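Long-range contact in purine nucleoside phosphorylase (Thermus thermophilus, PDB 6TK9), which catalyses the reversible phosphorolysis of purine nucleosides such as inosine and guanosine, releasing the free base and ribose 1-phosphate: residues Glu146-Arg151 against Arg220-Arg225. Sequence-based numbering, arbitrary orientation.
Sequences ERLGPR and RHLGAR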
loop_
_atom_site.group_PDB
_atom_site.type_symbol
_atom_site.label_atom_id
_atom_site.label_comp_id
_atom_site.label_asym_id
_atom_site.label_seq_id
_atom_site.Cartn_x
_atom_site.Cartn_y
_atom_site.Cartn_z
ATOM N N GLU A 146 13.043 -37.779 -0.756
ATOM C CA GLU A 146 12.489 -37.763 -2.141
ATOM C C GLU A 146 11.268 -38.690 -2.234
ATOM O O GLU A 146 10.493 -38.543 -3.191
ATOM C CB GLU A 146 13.522 -38.217 -3.167
ATOM C CG GLU A 146 14.717 -37.302 -3.276
ATOM C CD GLU A 146 14.571 -36.219 -4.331
ATOM O OE1 GLU A 146 13.502 -35.554 -4.355
ATOM O OE2 GLU A 146 15.524 -36.051 -5.131
ATOM N N ARG A 147 11.139 -39.651 -1.313
ATOM C CA ARG A 147 10.020 -40.632 -1.304
ATOM C C ARG A 147 8.713 -39.926 -0.968
ATOM O O ARG A 147 7.674 -40.414 -1.436
ATOM C CB ARG A 147 10.244 -41.764 -0.300
ATOM C CG ARG A 147 11.380 -42.696 -0.688
ATOM C CD ARG A 147 11.720 -43.719 0.368
ATOM N NE ARG A 147 12.210 -43.144 1.604
ATOM C CZ ARG A 147 12.664 -43.861 2.623
ATOM N NH1 ARG A 147 12.693 -45.180 2.542
ATOM N NH2 ARG A 147 13.098 -43.263 3.716
ATOM N N LEU A 148 8.753 -38.856 -0.166
ATOM C CA LEU A 148 7.535 -38.056 0.147
ATOM C C LEU A 148 7.237 -37.080 -0.999
ATOM O O LEU A 148 6.088 -37.071 -1.463
ATOM C CB LEU A 148 7.704 -37.315 1.470
ATOM C CG LEU A 148 7.352 -38.143 2.694
ATOM C CD1 LEU A 148 8.289 -39.328 2.787
ATOM C CD2 LEU A 148 7.401 -37.295 3.959
ATOM N N GLY A 149 8.240 -36.321 -1.444
ATOM C CA GLY A 149 8.095 -35.251 -2.449
ATOM C C GLY A 149 9.407 -34.514 -2.693
ATOM O O GLY A 149 10.454 -34.928 -2.173
ATOM N N PRO A 150 9.387 -33.415 -3.494
ATOM C CA PRO A 150 10.617 -32.713 -3.887
ATOM C C PRO A 150 11.091 -31.725 -2.809
ATOM O O PRO A 150 10.267 -31.324 -2.001
ATOM C CB PRO A 150 10.179 -31.985 -5.170
ATOM C CG PRO A 150 8.727 -31.626 -4.895
ATOM C CD PRO A 150 8.185 -32.784 -4.067
ATOM N N ARG A 151 12.384 -31.374 -2.837
ATOM C CA ARG A 151 13.077 -30.399 -1.936
ATOM C C ARG A 151 12.381 -29.032 -1.970
ATOM O O ARG A 151 12.285 -28.426 -0.918
ATOM C CB ARG A 151 14.538 -30.247 -2.372
ATOM C CG ARG A 151 15.335 -29.150 -1.679
ATOM C CD ARG A 151 15.693 -29.428 -0.224
ATOM N NE ARG A 151 14.571 -29.330 0.712
ATOM C CZ ARG A 151 14.667 -29.520 2.033
ATOM N NH1 ARG A 151 15.836 -29.807 2.586
ATOM N NH2 ARG A 151 13.583 -29.422 2.793
ATOM N N ARG A 220 0.905 -30.593 -0.512
ATOM C CA ARG A 220 1.290 -30.308 -1.928
ATOM C C ARG A 220 2.687 -30.883 -2.177
ATOM O O ARG A 220 2.963 -31.339 -3.310
ATOM C CB ARG A 220 1.204 -28.814 -2.252
ATOM C CG ARG A 220 -0.210 -28.260 -2.206
ATOM C CD ARG A 220 -1.128 -28.758 -3.305
ATOM N NE ARG A 220 -0.548 -28.641 -4.628
ATOM C CZ ARG A 220 -0.369 -29.646 -5.464
ATOM N NH1 ARG A 220 -0.783 -30.865 -5.160
ATOM N NH2 ARG A 220 0.233 -29.431 -6.614
ATOM N N HIS A 221 3.531 -30.903 -1.147
ATOM C CA HIS A 221 4.824 -31.642 -1.155
ATOM C C HIS A 221 4.571 -33.083 -1.626
ATOM O O HIS A 221 5.297 -33.550 -2.523
ATOM C CB HIS A 221 5.463 -31.537 0.233
ATOM C CG HIS A 221 6.743 -32.278 0.398
ATOM N ND1 HIS A 221 6.868 -33.349 1.270
ATOM C CD2 HIS A 221 7.958 -32.086 -0.154
ATOM C CE1 HIS A 221 8.109 -33.804 1.226
ATOM N NE2 HIS A 221 8.796 -33.051 0.356
ATOM N N LEU A 222 3.511 -33.712 -1.104
ATOM C CA LEU A 222 3.151 -35.143 -1.304
ATOM C C LEU A 222 2.452 -35.371 -2.643
ATOM O O LEU A 222 2.443 -36.537 -3.081
ATOM C CB LEU A 222 2.261 -35.588 -0.141
ATOM C CG LEU A 222 3.017 -35.724 1.175
ATOM C CD1 LEU A 222 2.057 -35.831 2.331
ATOM C CD2 LEU A 222 3.953 -36.918 1.133
ATOM N N GLY A 223 1.886 -34.311 -3.238
ATOM C CA GLY A 223 1.156 -34.342 -4.521
ATOM C C GLY A 223 -0.335 -34.575 -4.328
ATOM O O GLY A 223 -1.019 -34.842 -5.323
ATOM N N ALA A 224 -0.823 -34.484 -3.090
ATOM C CA ALA A 224 -2.259 -34.568 -2.742
ATOM C C ALA A 224 -3.002 -33.384 -3.369
ATOM O O ALA A 224 -2.359 -32.351 -3.614
ATOM C CB ALA A 224 -2.405 -34.578 -1.235
ATOM N N ARG A 225 -4.301 -33.528 -3.628
ATOM C CA ARG A 225 -5.195 -32.398 -3.969
ATOM C C ARG A 225 -5.812 -31.897 -2.664
ATOM O O ARG A 225 -6.006 -32.717 -1.773
ATOM C CB ARG A 225 -6.287 -32.821 -4.948
ATOM C CG ARG A 225 -5.781 -33.506 -6.208
ATOM C CD ARG A 225 -6.866 -34.409 -6.775
ATOM N NE ARG A 225 -7.801 -33.673 -7.604
ATOM C CZ ARG A 225 -9.124 -33.850 -7.653
ATOM N NH1 ARG A 225 -9.739 -34.719 -6.863
ATOM N NH2 ARG A 225 -9.837 -33.112 -8.492
#
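The last turn of helix 213-222, brought to an end by a Schellman motif at Gly223, packs through His221 and Leu222 on the loop residues Leu148, Gly149 and Pro150. His221 CG, anti to the backbone N (chi1 178°), is directed toward the loop, and Gly149 CA sits over one ring face, toward the rim, in a CH-pi contact 3.9 Å from the centroid. A CB on Gly149 would point toward His221 O and clash, which explains a glycine here. Pro150 O comes to the ring edge, 3.1 Å from His221 CD2, and Leu148 CB lies 3.5 Å from His221 CE1. His221 NE2 is hydrogen-bonded to Asn144 OD1, which helps set the ring's orientation; Asn144 ND2 also bonds Gly149 O, tying loop and histidine together. An alanine in place of His221 would probably leave Gly149 CA without the ring it packs on and Asn144 OD1 without the NE2 bond. Leu148 and Leu222 lie side by side, Leu148 CB to Leu222 CD2 3.8 Å, an apolar pair suited to this buried place. Positive phi favours glycine at 223. Leu222 also packs on helix 94-102, and Leu148 on Leu2 and Tyr3; the loop itself runs between strand 124-133 and helix 161-173.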